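Long-range contacts in major capsid protein (PDB 1NO7), which forms the main building block of the herpes simplex virus 1 capsid shell, here represented by its protease-resistant upper domain: residues 48-52 / 506-510; 51-55 / 539-544. All coordinates share one frame. Residue numbers count along the deposited sequence, not the author numbering.

Interaction 1: residues 48-52 / 506-510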
ATOM      1  N   ALA A  48      -9.576 -12.769   5.408  1.00 52.84           N
ATOM      2  CA  ALA A  48      -9.024 -11.422   5.372  1.00 52.84           C
ATOM      3  C   ALA A  48     -10.104 -10.373   5.596  1.00 52.84           C
ATOM      4  O   ALA A  48      -9.964  -9.481   6.429  1.00 52.84           O
ATOM      5  CB  ALA A  48      -8.340 -11.181   4.035  1.00 31.29           C
ATOM      6  N   ALA A  49     -11.188 -10.490   4.848  1.00 47.63           N
ATOM      7  CA  ALA A  49     -12.284  -9.540   4.962  1.00 47.63           C
ATOM      8  C   ALA A  49     -13.024  -9.606   6.308  1.00 47.63           C
ATOM      9  O   ALA A  49     -14.006  -8.883   6.522  1.00 47.63           O
ATOM     10  CB  ALA A  49     -13.260  -9.745   3.804  1.00 20.70           C
ATOM     11  N   ASP A  50     -12.565 -10.474   7.206  1.00 70.83           N
ATOM     12  CA  ASP A  50     -13.188 -10.593   8.522  1.00 70.83           C
ATOM     13  C   ASP A  50     -12.213 -10.135   9.590  1.00 70.83           C
ATOM     14  O   ASP A  50     -12.597  -9.519  10.584  1.00 70.83           O
ATOM     15  CB  ASP A  50     -13.587 -12.036   8.805  1.00108.97           C
ATOM     16  CG  ASP A  50     -15.074 -12.250   8.702  1.00108.97           C
ATOM     17  OD1 ASP A  50     -15.823 -11.397   9.239  1.00108.97           O
ATOM     18  OD2 ASP A  50     -15.483 -13.267   8.100  1.00108.97           O
ATOM     19  N   MET A  51     -10.948 -10.470   9.361  1.00 80.80           N
ATOM     20  CA  MET A  51      -9.831 -10.129  10.233  1.00 80.80           C
ATOM     21  C   MET A  51     -10.079  -8.889  11.092  1.00 80.80           C
ATOM     22  O   MET A  51     -10.285  -8.979  12.301  1.00 80.80           O
ATOM     23  CB  MET A  51      -8.609  -9.914   9.355  1.00 47.70           C
ATOM     24  CG  MET A  51      -7.301  -9.878  10.073  1.00 47.70           C
ATOM     25  SD  MET A  51      -6.048 -10.181   8.826  1.00 47.70           S
ATOM     26  CE  MET A  51      -6.293 -12.006   8.555  1.00 47.70           C
ATOM     27  N   GLN A  52     -10.050  -7.731  10.449  1.00 37.87           N
ATOM     28  CA  GLN A  52     -10.275  -6.449  11.113  1.00 37.87           C
ATOM     29  C   GLN A  52     -11.432  -6.423  12.122  1.00 37.87           C
ATOM     30  O   GLN A  52     -11.401  -5.644  13.086  1.00 37.87           O
ATOM     31  CB  GLN A  52     -10.520  -5.367  10.060  1.00 53.96           C
ATOM     32  CG  GLN A  52      -9.604  -4.155  10.147  1.00 53.96           C
ATOM     33  CD  GLN A  52      -9.898  -3.250  11.326  1.00 53.96           C
ATOM     34  OE1 GLN A  52     -11.047  -3.144  11.789  1.00 53.96           O
ATOM     35  NE2 GLN A  52      -8.861  -2.573  11.810  1.00 53.96           N
ATOM     36  N   TYR A 506     -13.226  -3.513   1.711  1.00 37.10           N
ATOM     37  CA  TYR A 506     -13.295  -3.519   3.169  1.00 37.10           C
ATOM     38  C   TYR A 506     -11.975  -3.048   3.799  1.00 37.10           C
ATOM     39  O   TYR A 506     -10.895  -3.550   3.448  1.00 37.10           O
ATOM     40  CB  TYR A 506     -13.647  -4.914   3.664  1.00 36.93           C
ATOM     41  CG  TYR A 506     -12.726  -5.991   3.155  1.00 36.93           C
ATOM     42  CD1 TYR A 506     -11.530  -6.278   3.795  1.00 36.93           C
ATOM     43  CD2 TYR A 506     -13.077  -6.759   2.058  1.00 36.93           C
ATOM     44  CE1 TYR A 506     -10.706  -7.320   3.360  1.00 36.93           C
ATOM     45  CE2 TYR A 506     -12.265  -7.805   1.606  1.00 36.93           C
ATOM     46  CZ  TYR A 506     -11.085  -8.087   2.263  1.00 36.93           C
ATOM     47  OH  TYR A 506     -10.323  -9.174   1.855  1.00 36.93           O
ATOM     48  N   PRO A 507     -12.049  -2.056   4.720  1.00 45.92           N
ATOM     49  CA  PRO A 507     -10.902  -1.473   5.431  1.00 45.92           C
ATOM     50  C   PRO A 507     -10.130  -2.544   6.174  1.00 45.92           C
ATOM     51  O   PRO A 507     -10.730  -3.406   6.831  1.00 45.92           O
ATOM     52  CB  PRO A 507     -11.557  -0.493   6.405  1.00 40.40           C
ATOM     53  CG  PRO A 507     -12.758  -0.033   5.664  1.00 40.40           C
ATOM     54  CD  PRO A 507     -13.289  -1.344   5.088  1.00 40.40           C
ATOM     55  N   LEU A 508      -8.806  -2.486   6.074  1.00 25.45           N
ATOM     56  CA  LEU A 508      -7.951  -3.451   6.757  1.00 25.45           C
ATOM     57  C   LEU A 508      -6.519  -2.921   6.709  1.00 25.45           C
ATOM     58  O   LEU A 508      -5.730  -3.352   5.851  1.00 25.45           O
ATOM     59  CB  LEU A 508      -8.025  -4.802   6.054  1.00 24.58           C
ATOM     60  CG  LEU A 508      -7.187  -5.906   6.689  1.00 24.58           C
ATOM     61  CD1 LEU A 508      -8.124  -6.901   7.400  1.00 24.58           C
ATOM     62  CD2 LEU A 508      -6.357  -6.628   5.611  1.00 24.58           C
ATOM     63  N   PRO A 509      -6.162  -1.982   7.630  1.00 36.21           N
ATOM     64  CA  PRO A 509      -4.824  -1.375   7.695  1.00 36.21           C
ATOM     65  C   PRO A 509      -3.714  -2.376   8.002  1.00 36.21           C
ATOM     66  O   PRO A 509      -3.801  -3.129   8.981  1.00 36.21           O
ATOM     67  CB  PRO A 509      -4.962  -0.333   8.810  1.00 35.31           C
ATOM     68  CG  PRO A 509      -6.434  -0.071   8.887  1.00 35.31           C
ATOM     69  CD  PRO A 509      -6.998  -1.454   8.724  1.00 35.31           C
ATOM     70  N   VAL A 510      -2.678  -2.387   7.162  1.00 49.70           N
ATOM     71  CA  VAL A 510      -1.549  -3.287   7.371  1.00 49.70           C
ATOM     72  C   VAL A 510      -0.468  -2.572   8.173  1.00 49.70           C
ATOM     73  O   VAL A 510       0.466  -3.208   8.673  1.00 49.70           O
ATOM     74  CB  VAL A 510      -0.899  -3.725   6.040  1.00 37.46           C
ATOM     75  CG1 VAL A 510      -1.833  -4.626   5.289  1.00 37.46           C
ATOM     76  CG2 VAL A 510      -0.548  -2.506   5.193  1.00 37.46           C
TER
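Helix-on-sheet-edge packing defines this contact: residues 48-52 of helix 48-56 lie against strand 505-507, an outermost strand of a three-stranded antiparallel sheet within this chain, and against the loop that follows it. Two close CA pairs fix the register, A49 with Y506 at 6.4 Å and Q52 with L508 at 5.8 Å, so three residues along the helix correspond to two along the extended chain. The CA-to-CB bond of Y506 points toward the helix. A49 lies over one face of the Y506 ring, the modelled approach being too close to interpret, while the CB of A48 approaches the OH of Y506 at 3.6 Å. L508 starts out sideways, but with chi1 in the t well its CD1 reaches in among the backbone and side chains of the helix: the CD1 of L508 is 3.3 Å from the O of A48, 3.6 Å from the CB of M51 and 3.7 Å from the N of Q52. Beyond it, Q52 runs along the strand end and following loop, its CG 3.6 Å from the O of P507 and its NE2 3.8 Å from the CD of P509. Backbone hydrogen bonds of Y506 with G379 and of L508 with T377 tie this edge to strand 376-380, and L508 also touches L483. The N of A49 and the OH of Y506 are 3.4 Å apart at a poor angle. With 336 Å² buried and that one close polar pair badly angled, cohesion between the segments comes mainly from van der Waals packing of L508 and Q52, not from directed polar bonds.

Interaction 2: residues 51-55 / 539-544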
ATOM      1  N   MET A  51     -10.948 -10.470   9.361  1.00 80.80           N
ATOM      2  CA  MET A  51      -9.831 -10.129  10.233  1.00 80.80           C
ATOM      3  C   MET A  51     -10.079  -8.889  11.092  1.00 80.80           C
ATOM      4  O   MET A  51     -10.285  -8.979  12.301  1.00 80.80           O
ATOM      5  CB  MET A  51      -8.609  -9.914   9.355  1.00 47.70           C
ATOM      6  CG  MET A  51      -7.301  -9.878  10.073  1.00 47.70           C
ATOM      7  SD  MET A  51      -6.048 -10.181   8.826  1.00 47.70           S
ATOM      8  CE  MET A  51      -6.293 -12.006   8.555  1.00 47.70           C
ATOM      9  N   GLN A  52     -10.050  -7.731  10.449  1.00 37.87           N
ATOM     10  CA  GLN A  52     -10.275  -6.449  11.113  1.00 37.87           C
ATOM     11  C   GLN A  52     -11.432  -6.423  12.122  1.00 37.87           C
ATOM     12  O   GLN A  52     -11.401  -5.644  13.086  1.00 37.87           O
ATOM     13  CB  GLN A  52     -10.520  -5.367  10.060  1.00 53.96           C
ATOM     14  CG  GLN A  52      -9.604  -4.155  10.147  1.00 53.96           C
ATOM     15  CD  GLN A  52      -9.898  -3.250  11.326  1.00 53.96           C
ATOM     16  OE1 GLN A  52     -11.047  -3.144  11.789  1.00 53.96           O
ATOM     17  NE2 GLN A  52      -8.861  -2.573  11.810  1.00 53.96           N
ATOM     18  N   GLN A  53     -12.465  -7.235  11.897  1.00 66.43           N
ATOM     19  CA  GLN A  53     -13.611  -7.257  12.816  1.00 66.43           C
ATOM     20  C   GLN A  53     -13.329  -8.160  14.004  1.00 66.43           C
ATOM     21  O   GLN A  53     -13.580  -7.792  15.152  1.00 66.43           O
ATOM     22  CB  GLN A  53     -14.882  -7.725  12.100  1.00 96.97           C
ATOM     23  CG  GLN A  53     -15.849  -6.590  11.833  1.00 96.97           C
ATOM     24  CD  GLN A  53     -15.933  -5.632  13.011  1.00 96.97           C
ATOM     25  OE1 GLN A  53     -16.202  -6.039  14.141  1.00 96.97           O
ATOM     26  NE2 GLN A  53     -15.697  -4.352  12.750  1.00 96.97           N
ATOM     27  N   LEU A  54     -12.815  -9.347  13.710  1.00 98.68           N
ATOM     28  CA  LEU A  54     -12.461 -10.306  14.737  1.00 98.68           C
ATOM     29  C   LEU A  54     -11.601  -9.568  15.767  1.00 98.68           C
ATOM     30  O   LEU A  54     -11.604  -9.909  16.957  1.00 98.68           O
ATOM     31  CB  LEU A  54     -11.673 -11.441  14.091  1.00 91.39           C
ATOM     32  CG  LEU A  54     -11.123 -12.555  14.969  1.00 91.39           C
ATOM     33  CD1 LEU A  54     -12.270 -13.200  15.736  1.00 91.39           C
ATOM     34  CD2 LEU A  54     -10.376 -13.556  14.088  1.00 91.39           C
ATOM     35  N   PHE A  55     -10.888  -8.550  15.277  1.00 50.21           N
ATOM     36  CA  PHE A  55      -9.993  -7.696  16.068  1.00 50.21           C
ATOM     37  C   PHE A  55     -10.763  -6.790  17.041  1.00 50.21           C
ATOM     38  O   PHE A  55     -10.694  -6.985  18.257  1.00 50.21           O
ATOM     39  CB  PHE A  55      -9.128  -6.869  15.092  1.00 71.78           C
ATOM     40  CG  PHE A  55      -8.274  -5.790  15.734  1.00 71.78           C
ATOM     41  CD1 PHE A  55      -7.915  -5.837  17.075  1.00 71.78           C
ATOM     42  CD2 PHE A  55      -7.779  -4.743  14.953  1.00 71.78           C
ATOM     43  CE1 PHE A  55      -7.077  -4.859  17.624  1.00 71.78           C
ATOM     44  CE2 PHE A  55      -6.944  -3.765  15.491  1.00 71.78           C
ATOM     45  CZ  PHE A  55      -6.593  -3.824  16.826  1.00 71.78           C
ATOM     46  N   LEU A 539      -5.376   1.708  14.265  1.00 49.47           N
ATOM     47  CA  LEU A 539      -5.950   0.392  14.577  1.00 49.47           C
ATOM     48  C   LEU A 539      -5.426  -0.806  13.785  1.00 49.47           C
ATOM     49  O   LEU A 539      -6.195  -1.718  13.476  1.00 49.47           O
ATOM     50  CB  LEU A 539      -7.480   0.426  14.426  1.00 36.81           C
ATOM     51  CG  LEU A 539      -8.309   1.211  15.447  1.00 36.81           C
ATOM     52  CD1 LEU A 539      -7.864   0.778  16.830  1.00 36.81           C
ATOM     53  CD2 LEU A 539      -8.145   2.732  15.257  1.00 36.81           C
ATOM     54  N   VAL A 540      -4.136  -0.826  13.466  1.00 39.15           N
ATOM     55  CA  VAL A 540      -3.585  -1.960  12.720  1.00 39.15           C
ATOM     56  C   VAL A 540      -3.719  -3.288  13.486  1.00 39.15           C
ATOM     57  O   VAL A 540      -3.092  -3.475  14.536  1.00 39.15           O
ATOM     58  CB  VAL A 540      -2.096  -1.739  12.388  1.00 45.76           C
ATOM     59  CG1 VAL A 540      -1.495  -3.005  11.772  1.00 45.76           C
ATOM     60  CG2 VAL A 540      -1.952  -0.561  11.428  1.00 45.76           C
ATOM     61  N   PRO A 541      -4.527  -4.231  12.955  1.00 29.02           N
ATOM     62  CA  PRO A 541      -4.782  -5.553  13.539  1.00 29.02           C
ATOM     63  C   PRO A 541      -3.534  -6.258  14.055  1.00 29.02           C
ATOM     64  O   PRO A 541      -2.558  -6.447  13.316  1.00 29.02           O
ATOM     65  CB  PRO A 541      -5.416  -6.318  12.384  1.00 54.52           C
ATOM     66  CG  PRO A 541      -6.195  -5.266  11.698  1.00 54.52           C
ATOM     67  CD  PRO A 541      -5.203  -4.117  11.650  1.00 54.52           C
ATOM     68  N   PRO A 542      -3.552  -6.670  15.333  1.00 45.75           N
ATOM     69  CA  PRO A 542      -2.385  -7.357  15.887  1.00 45.75           C
ATOM     70  C   PRO A 542      -1.979  -8.534  15.017  1.00 45.75           C
ATOM     71  O   PRO A 542      -0.850  -9.006  15.107  1.00 45.75           O
ATOM     72  CB  PRO A 542      -2.851  -7.785  17.279  1.00 51.81           C
ATOM     73  CG  PRO A 542      -4.336  -7.887  17.132  1.00 51.81           C
ATOM     74  CD  PRO A 542      -4.665  -6.671  16.293  1.00 51.81           C
ATOM     75  N   ALA A 543      -2.891  -9.007  14.172  1.00 47.55           N
ATOM     76  CA  ALA A 543      -2.585 -10.126  13.280  1.00 47.55           C
ATOM     77  C   ALA A 543      -1.636  -9.660  12.163  1.00 47.55           C
ATOM     78  O   ALA A 543      -0.911 -10.468  11.566  1.00 47.55           O
ATOM     79  CB  ALA A 543      -3.877 -10.691  12.677  1.00 78.53           C
ATOM     80  N   LEU A 544      -1.639  -8.352  11.906  1.00 47.87           N
ATOM     81  CA  LEU A 544      -0.814  -7.752  10.857  1.00 47.87           C
ATOM     82  C   LEU A 544       0.428  -7.046  11.384  1.00 47.87           C
ATOM     83  O   LEU A 544       1.137  -6.386  10.620  1.00 47.87           O
ATOM     84  CB  LEU A 544      -1.647  -6.751  10.043  1.00 44.42           C
ATOM     85  CG  LEU A 544      -2.678  -7.280   9.035  1.00 44.42           C
ATOM     86  CD1 LEU A 544      -3.798  -6.262   8.825  1.00 44.42           C
ATOM     87  CD2 LEU A 544      -1.965  -7.596   7.727  1.00 44.42           C
TER
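F55, M51 and P541 lose the most surface here, 91, 54 and 50 Å² in a total of 345 Å². The CA-to-CB bond of F55 points toward the irregular segment 539-544, and chi1 in the t well places the ring beside consecutive residues of that segment. The CD of P542 sits over one face, 3.3 Å from the F55 ring centroid and 14° off the normal, which is a CH-pi contact. Near the ring plane, the O of L539 meets the edge at the CE2 of F55 (3.0 Å). P541 approaches obliquely, its CA 3.4 Å from the CD2 of F55, and its CG is 3.7 Å from that same CD2. One turn earlier on the helix, M51 adds looser packing: its CG lies 4.4 Å from the CB of A543 and its SD 4.5 Å from the CG of L544. Q52, next to M51 in the helix, brings NE2 to 3.8 Å from the CG of P541 and 3.3 Å from the O of L539, but the angle of the latter pair is too poor for a hydrogen bond. Helical spacing explains the grouping: M51 and F55 are four residues apart, and both CA-to-CB bonds point toward 539-544. That segment turns through P542 and A543, closed by the bond from the N of L544 to the O of P541. L539 also packs on L533 and S534 of helix 531-534. F55 makes an edge-to-face pair with W59, which P542 touches too; the contact thus seats helix 48-56 against the connection between helices 531-534 and 554-562.

Interactions 1 and 2 share M51 and Q52 and have centres about 7 Å apart, on the same side of the chain's centre. Both begin from helix 48-56, near the start of the model; their partners follow more than 450 residues later, 506-510 first and 539-544 second. Those partners also touch each other: the O of P509 lies 3.1 Å from the CD1 of L544 and 3.2 Å from the CD of P541. The helix therefore packs on two adjoining segments, the sheet edge with its following loop and the proline-containing loop beyond helix 531-534, bringing the early part of the upper domain onto its late part within one buried region.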